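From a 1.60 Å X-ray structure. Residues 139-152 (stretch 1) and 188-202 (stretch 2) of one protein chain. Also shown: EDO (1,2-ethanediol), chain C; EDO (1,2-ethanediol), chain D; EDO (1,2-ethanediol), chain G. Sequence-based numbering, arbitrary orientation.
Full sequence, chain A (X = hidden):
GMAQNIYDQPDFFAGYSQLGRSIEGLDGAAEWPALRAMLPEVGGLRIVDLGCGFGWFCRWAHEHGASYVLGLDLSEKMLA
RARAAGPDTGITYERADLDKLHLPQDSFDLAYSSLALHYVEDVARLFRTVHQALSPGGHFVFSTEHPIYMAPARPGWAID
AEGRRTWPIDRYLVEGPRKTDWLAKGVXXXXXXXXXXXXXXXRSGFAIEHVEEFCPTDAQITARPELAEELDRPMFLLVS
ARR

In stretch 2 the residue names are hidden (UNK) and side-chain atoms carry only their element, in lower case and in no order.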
# COMPACT_ATOMS: atom_id res chain seq x y z
N HIS A 139 -13.76 -2.47 13.17
CA HIS A 139 -12.42 -2.32 12.59
C HIS A 139 -11.47 -3.46 12.90
O HIS A 139 -11.66 -4.17 13.86
CB HIS A 139 -11.75 -1.02 13.05
CG HIS A 139 -12.42 0.21 12.53
ND1 HIS A 139 -13.45 0.83 13.21
CD2 HIS A 139 -12.22 0.93 11.41
CE1 HIS A 139 -13.85 1.89 12.52
NE2 HIS A 139 -13.12 1.97 11.42
N PHE A 140 -10.49 -3.63 12.02
CA PHE A 140 -9.40 -4.58 12.16
C PHE A 140 -8.13 -3.75 11.97
O PHE A 140 -7.95 -3.17 10.90
CB PHE A 140 -9.54 -5.69 11.13
CG PHE A 140 -8.48 -6.76 11.19
CD1 PHE A 140 -7.76 -7.08 12.35
CD2 PHE A 140 -8.28 -7.56 10.06
CE1 PHE A 140 -6.82 -8.12 12.38
CE2 PHE A 140 -7.36 -8.60 10.10
CZ PHE A 140 -6.63 -8.87 11.24
N VAL A 141 -7.31 -3.66 13.01
CA VAL A 141 -6.10 -2.86 13.01
C VAL A 141 -4.95 -3.79 13.36
O VAL A 141 -4.97 -4.45 14.41
CB VAL A 141 -6.21 -1.71 14.01
CG1 VAL A 141 -4.92 -0.88 14.05
CG2 VAL A 141 -7.39 -0.81 13.66
N PHE A 142 -3.96 -3.88 12.48
CA PHE A 142 -2.87 -4.79 12.71
C PHE A 142 -1.53 -4.35 12.14
O PHE A 142 -1.48 -3.55 11.19
CB PHE A 142 -3.24 -6.19 12.17
CG PHE A 142 -3.40 -6.27 10.65
CD1 PHE A 142 -2.31 -6.64 9.86
CD2 PHE A 142 -4.62 -5.98 10.02
CE1 PHE A 142 -2.43 -6.76 8.46
CE2 PHE A 142 -4.75 -6.09 8.60
CZ PHE A 142 -3.64 -6.47 7.83
N SER A 143 -0.47 -4.89 12.74
CA SER A 143 0.89 -4.67 12.28
C SER A 143 1.49 -5.99 11.85
O SER A 143 1.20 -7.04 12.43
CB SER A 143 1.75 -4.04 13.35
OG SER A 143 1.81 -4.87 14.50
N THR A 144 2.30 -5.91 10.80
CA THR A 144 3.08 -7.04 10.31
C THR A 144 4.45 -6.54 9.87
O THR A 144 4.65 -5.35 9.68
CB THR A 144 2.39 -7.76 9.08
OG1 THR A 144 2.06 -6.78 8.07
CG2 THR A 144 1.11 -8.49 9.50
N GLU A 145 5.39 -7.45 9.71
CA GLU A 145 6.65 -7.11 9.08
C GLU A 145 6.36 -6.66 7.66
O GLU A 145 5.52 -7.24 6.96
CB GLU A 145 7.62 -8.29 9.04
CG GLU A 145 8.27 -8.55 10.37
CD GLU A 145 9.24 -9.70 10.39
OE1 GLU A 145 9.69 -10.14 9.33
OE2 GLU A 145 9.54 -10.15 11.51
N HIS A 146 7.02 -5.59 7.26
CA HIS A 146 6.83 -5.00 5.93
C HIS A 146 7.47 -5.91 4.87
O HIS A 146 8.50 -6.53 5.15
CB HIS A 146 7.52 -3.62 5.91
CG HIS A 146 7.13 -2.76 4.76
ND1 HIS A 146 7.60 -2.96 3.48
CD2 HIS A 146 6.35 -1.65 4.71
CE1 HIS A 146 7.10 -2.03 2.68
NE2 HIS A 146 6.34 -1.23 3.40
N PRO A 147 6.84 -6.03 3.67
CA PRO A 147 7.50 -6.85 2.65
C PRO A 147 8.93 -6.41 2.23
O PRO A 147 9.73 -7.25 1.82
CB PRO A 147 6.48 -6.83 1.48
CG PRO A 147 5.63 -5.67 1.73
CD PRO A 147 5.53 -5.52 3.21
N ILE A 148 9.27 -5.13 2.34
CA ILE A 148 10.66 -4.68 2.09
C ILE A 148 11.61 -5.39 3.06
O ILE A 148 12.69 -5.81 2.68
CB ILE A 148 10.81 -3.16 2.23
CG1 ILE A 148 10.20 -2.48 1.00
CG2 ILE A 148 12.31 -2.76 2.38
CD1 ILE A 148 10.06 -1.00 1.11
N TYR A 149 11.19 -5.50 4.32
CA TYR A 149 11.95 -6.17 5.35
C TYR A 149 11.98 -7.69 5.16
O TYR A 149 13.02 -8.32 5.38
CB TYR A 149 11.39 -5.77 6.73
CG TYR A 149 12.16 -6.33 7.89
CD1 TYR A 149 13.32 -5.71 8.36
CD2 TYR A 149 11.72 -7.48 8.54
CE1 TYR A 149 14.04 -6.24 9.45
CE2 TYR A 149 12.43 -8.03 9.61
CZ TYR A 149 13.58 -7.39 10.08
OH TYR A 149 14.29 -7.93 11.13
N MSE A 150 10.85 -8.28 4.78
CA MSE A 150 10.75 -9.75 4.61
C MSE A 150 11.31 -10.32 3.31
O MSE A 150 11.70 -11.48 3.27
CB MSE A 150 9.28 -10.19 4.67
CG MSE A 150 8.61 -9.94 6.00
SE MSE A 150 6.87 -10.80 6.04
CE MSE A 150 5.95 -9.73 4.62
N ALA A 151 11.30 -9.52 2.24
CA ALA A 151 11.71 -9.99 0.91
C ALA A 151 13.08 -10.65 0.75
O ALA A 151 13.17 -11.72 0.16
CB ALA A 151 11.61 -8.85 -0.11
N PRO A 152 14.15 -10.01 1.25
CA PRO A 152 15.49 -10.50 0.87
C PRO A 152 15.89 -11.91 1.32
O PRO A 152 15.53 -12.34 2.42
CB PRO A 152 16.43 -9.44 1.47
CG PRO A 152 15.58 -8.27 1.79
CD PRO A 152 14.24 -8.83 2.13
N UNK A 188 8.74 -19.40 10.56
CA UNK A 188 8.66 -19.25 9.11
C UNK A 188 7.65 -18.12 8.93
O UNK A 188 6.56 -18.19 9.50
c UNK A 188 7.94 -20.26 6.90
c UNK A 188 9.10 -21.70 8.60
c UNK A 188 8.14 -20.51 8.39
N UNK A 189 8.03 -17.10 8.19
CA UNK A 189 7.15 -15.96 7.89
C UNK A 189 6.73 -16.05 6.45
O UNK A 189 7.36 -16.75 5.66
c UNK A 189 9.14 -14.33 7.54
c UNK A 189 9.74 -13.10 8.22
n UNK A 189 11.68 -11.72 8.67
c UNK A 189 11.13 -12.84 7.81
c UNK A 189 7.82 -14.63 8.22
N UNK A 190 5.64 -15.36 6.13
CA UNK A 190 5.03 -15.42 4.81
C UNK A 190 5.11 -14.08 4.15
O UNK A 190 4.47 -13.12 4.57
c UNK A 190 3.57 -17.76 6.77
n UNK A 190 3.64 -19.13 6.71
n UNK A 190 3.75 -18.42 4.69
c UNK A 190 3.76 -19.50 5.45
c UNK A 190 3.60 -15.92 4.95
c UNK A 190 3.57 -17.31 5.49
N UNK A 191 5.95 -14.03 3.12
CA UNK A 191 6.18 -12.82 2.37
C UNK A 191 5.03 -12.60 1.42
O UNK A 191 4.74 -13.45 0.57
c UNK A 191 7.74 -11.55 -0.60
n UNK A 191 7.95 -10.22 -0.88
c UNK A 191 8.04 -9.56 0.25
c UNK A 191 7.71 -11.68 0.74
n UNK A 191 7.90 -10.41 1.26
c UNK A 191 7.49 -12.88 1.60
N UNK A 192 4.36 -11.46 1.60
CA UNK A 192 3.26 -11.02 0.75
C UNK A 192 3.47 -9.54 0.54
O UNK A 192 3.77 -8.83 1.51
n UNK A 192 0.49 -13.69 5.83
c UNK A 192 0.15 -12.90 2.22
c UNK A 192 0.34 -13.92 4.52
n UNK A 192 0.32 -12.86 3.68
n UNK A 192 0.15 -15.17 4.10
c UNK A 192 1.90 -11.25 1.42
c UNK A 192 1.46 -12.71 1.46
N UNK A 193 3.27 -9.07 -0.69
CA UNK A 193 3.45 -7.65 -1.01
C UNK A 193 2.33 -6.83 -0.34
O UNK A 193 1.31 -7.39 0.08
o UNK A 193 2.13 -7.71 -3.05
c UNK A 193 4.50 -8.29 -3.27
c UNK A 193 3.44 -7.43 -2.54
N UNK A 194 2.52 -5.52 -0.25
CA UNK A 194 1.48 -4.62 0.30
C UNK A 194 0.17 -4.80 -0.50
O UNK A 194 -0.90 -4.92 0.07
c UNK A 194 1.90 -3.12 0.30
c UNK A 194 3.21 -2.90 1.07
c UNK A 194 0.78 -2.23 0.89
N UNK A 195 0.27 -4.80 -1.83
CA UNK A 195 -0.92 -4.99 -2.68
C UNK A 195 -1.65 -6.29 -2.40
O UNK A 195 -2.87 -6.30 -2.29
N UNK A 196 -0.90 -7.38 -2.25
CA UNK A 196 -1.52 -8.68 -1.95
C UNK A 196 -2.31 -8.62 -0.64
O UNK A 196 -3.43 -9.08 -0.56
o UNK A 196 0.08 -9.96 -3.21
c UNK A 196 -0.46 -9.78 -1.89
c UNK A 196 -1.05 -11.11 -1.38
N UNK A 197 -1.70 -8.05 0.40
CA UNK A 197 -2.37 -7.92 1.70
C UNK A 197 -3.64 -7.09 1.60
O UNK A 197 -4.68 -7.47 2.12
c UNK A 197 -1.40 -7.30 2.72
o UNK A 197 -0.31 -8.19 2.90
c UNK A 197 -2.06 -6.96 4.08
N UNK A 198 -3.53 -5.93 0.95
CA UNK A 198 -4.69 -5.04 0.83
C UNK A 198 -5.79 -5.63 -0.04
O UNK A 198 -6.98 -5.54 0.30
c UNK A 198 -3.26 -2.91 1.20
c UNK A 198 -4.27 -3.67 0.31
c UNK A 198 -2.90 -1.58 0.53
c UNK A 198 -3.73 -2.71 2.61
N UNK A 199 -5.41 -6.24 -1.16
CA UNK A 199 -6.39 -6.88 -2.04
C UNK A 199 -7.14 -8.02 -1.34
O UNK A 199 -8.34 -8.17 -1.52
c UNK A 199 -5.21 -6.30 -4.20
n UNK A 199 -4.34 -6.67 -5.14
o UNK A 199 -5.63 -5.14 -4.10
c UNK A 199 -5.72 -7.40 -3.30
N UNK A 200 -6.42 -8.77 -0.50
CA UNK A 200 -7.02 -9.85 0.29
C UNK A 200 -8.03 -9.30 1.31
O UNK A 200 -9.11 -9.88 1.49
c UNK A 200 -5.94 -10.66 0.97
N UNK A 201 -7.70 -8.18 1.95
CA UNK A 201 -8.67 -7.51 2.83
C UNK A 201 -9.92 -7.08 2.08
O UNK A 201 -11.03 -7.33 2.53
c UNK A 201 -6.25 -5.27 4.97
c UNK A 201 -7.78 -7.06 5.85
c UNK A 201 -7.04 -6.54 4.63
c UNK A 201 -8.04 -6.28 3.50
N UNK A 202 -9.72 -6.47 0.92
CA UNK A 202 -10.84 -5.97 0.10
C UNK A 202 -11.73 -7.13 -0.37
O UNK A 202 -12.96 -7.08 -0.20
c UNK A 202 -10.30 -5.13 -1.10
c UNK A 202 -11.43 -4.77 -2.11
c UNK A 202 -8.79 -3.16 -1.68
c UNK A 202 -9.66 -3.83 -0.61
C1 EDO C . 0.73 -9.84 5.71
O1 EDO C . -0.10 -10.25 4.60
C2 EDO C . 2.22 -10.05 5.42
O2 EDO C . 2.62 -11.41 5.59
C1 EDO D . 2.19 -16.50 0.78
O1 EDO D . 3.22 -15.60 1.18
C2 EDO D . 2.09 -17.62 1.81
O2 EDO D . 3.34 -18.33 1.94
C1 EDO G . -10.03 -8.03 -4.97
O1 EDO G . -9.90 -7.53 -3.64
C2 EDO G . -8.89 -7.49 -5.82
O2 EDO G . -8.84 -6.08 -5.67
O HOH W 1 13.58 -10.49 6.95

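Position 188 carries three side-chain carbons, the first bearing the other two, and is out of reach of stretch 1. A branch at CB made of carbon alone identifies Val188.

Position 189 has four carbons in an unbranched row ending in one nitrogen. That nitrogen lies 2.6 Å from Glu145 OE1, as expected of an amine facing a carboxylate, so this is Lys189. Its NZ donates to Glu145 OE1 in a salt bridge, and a water accepts from NZ while donating to Tyr149 O, 2.7 Å from the water oxygen. The aliphatic part is also used: CD of Lys189 is 4.0 Å from Met150 CG.

Position 190 shows one carbon and then a five-membered ring of three carbons and two nitrogens, which makes it His190. CA-to-CB points away from stretch 1, and it is the backbone that makes the contact, with His190 O 3.6 Å from Met150 SE, a selenomethionine atom.

Position 191 repeats that composition, but its ring reaches stretch 1; it is His191. Ala151 CA sits over one face, 4.0 Å from the ring centroid and 22° off the normal, a CH-pi contact. At the ring edge CE1 lies 3.3 Å from Pro147 O. ND1, 3.7 Å from Met150 CB, is buried without a polar partner.

Position 192 has three carbons, a nitrogen, and a carbon carrying two more nitrogens: the guanidinium of Arg192. Its CA-to-CB bond points away from stretch 1, and NE donates to O1 of the chain C ethanediol at 2.8 Å. Its carbonyl O packs 3.4 Å from Pro147 CB.

Position 193 has a first carbon bearing one oxygen and one carbon, hence Thr193. It occupies the N-cap of the following helix, with its CA 4.0 Å from Pro147 CB.

Position 194 has three carbons forked at the first, giving Val194. CG2 is 3.7 Å from Pro147 CG and 4.2 Å from His146 NE2.

Position 195 has no side-chain atoms and is Gly195. Position 196 again has one carbon bearing an oxygen and a carbon, Thr196, beyond reach of stretch 1.

Position 197 shares that pattern, but its CA-to-CB bond points toward stretch 1. It is Thr197, whose CG2 meets the edge of the Phe142 ring, 4.1 Å from CZ.

Position 198, four carbons forked at the second, is Leu198. Position 199, two carbons with the second carrying oxygen and nitrogen, is Asn199; position 200, a single carbon, is Ala200. None contacts stretch 1.

Position 201 has four carbons, forked at the second: Leu201. CD1 is 4.0 Å from Phe142 CE2, and CD2 is 4.3 Å from Phe140 CD2. Position 202, four carbons forked at the first with one arm two carbons long, is Ile202, out of reach.

The contact buries 582 Å² in total. Lys189 and His191 pack against Glu145 and the 147-151 segment, while Val194, Thr197 and Leu201 meet His146, Pro147 and the two phenylalanines; the salt bridge adds the one direct hydrogen bond to otherwise close packing.

Stretch 2, residues 188-202: VKHHRTVGTTLNALI
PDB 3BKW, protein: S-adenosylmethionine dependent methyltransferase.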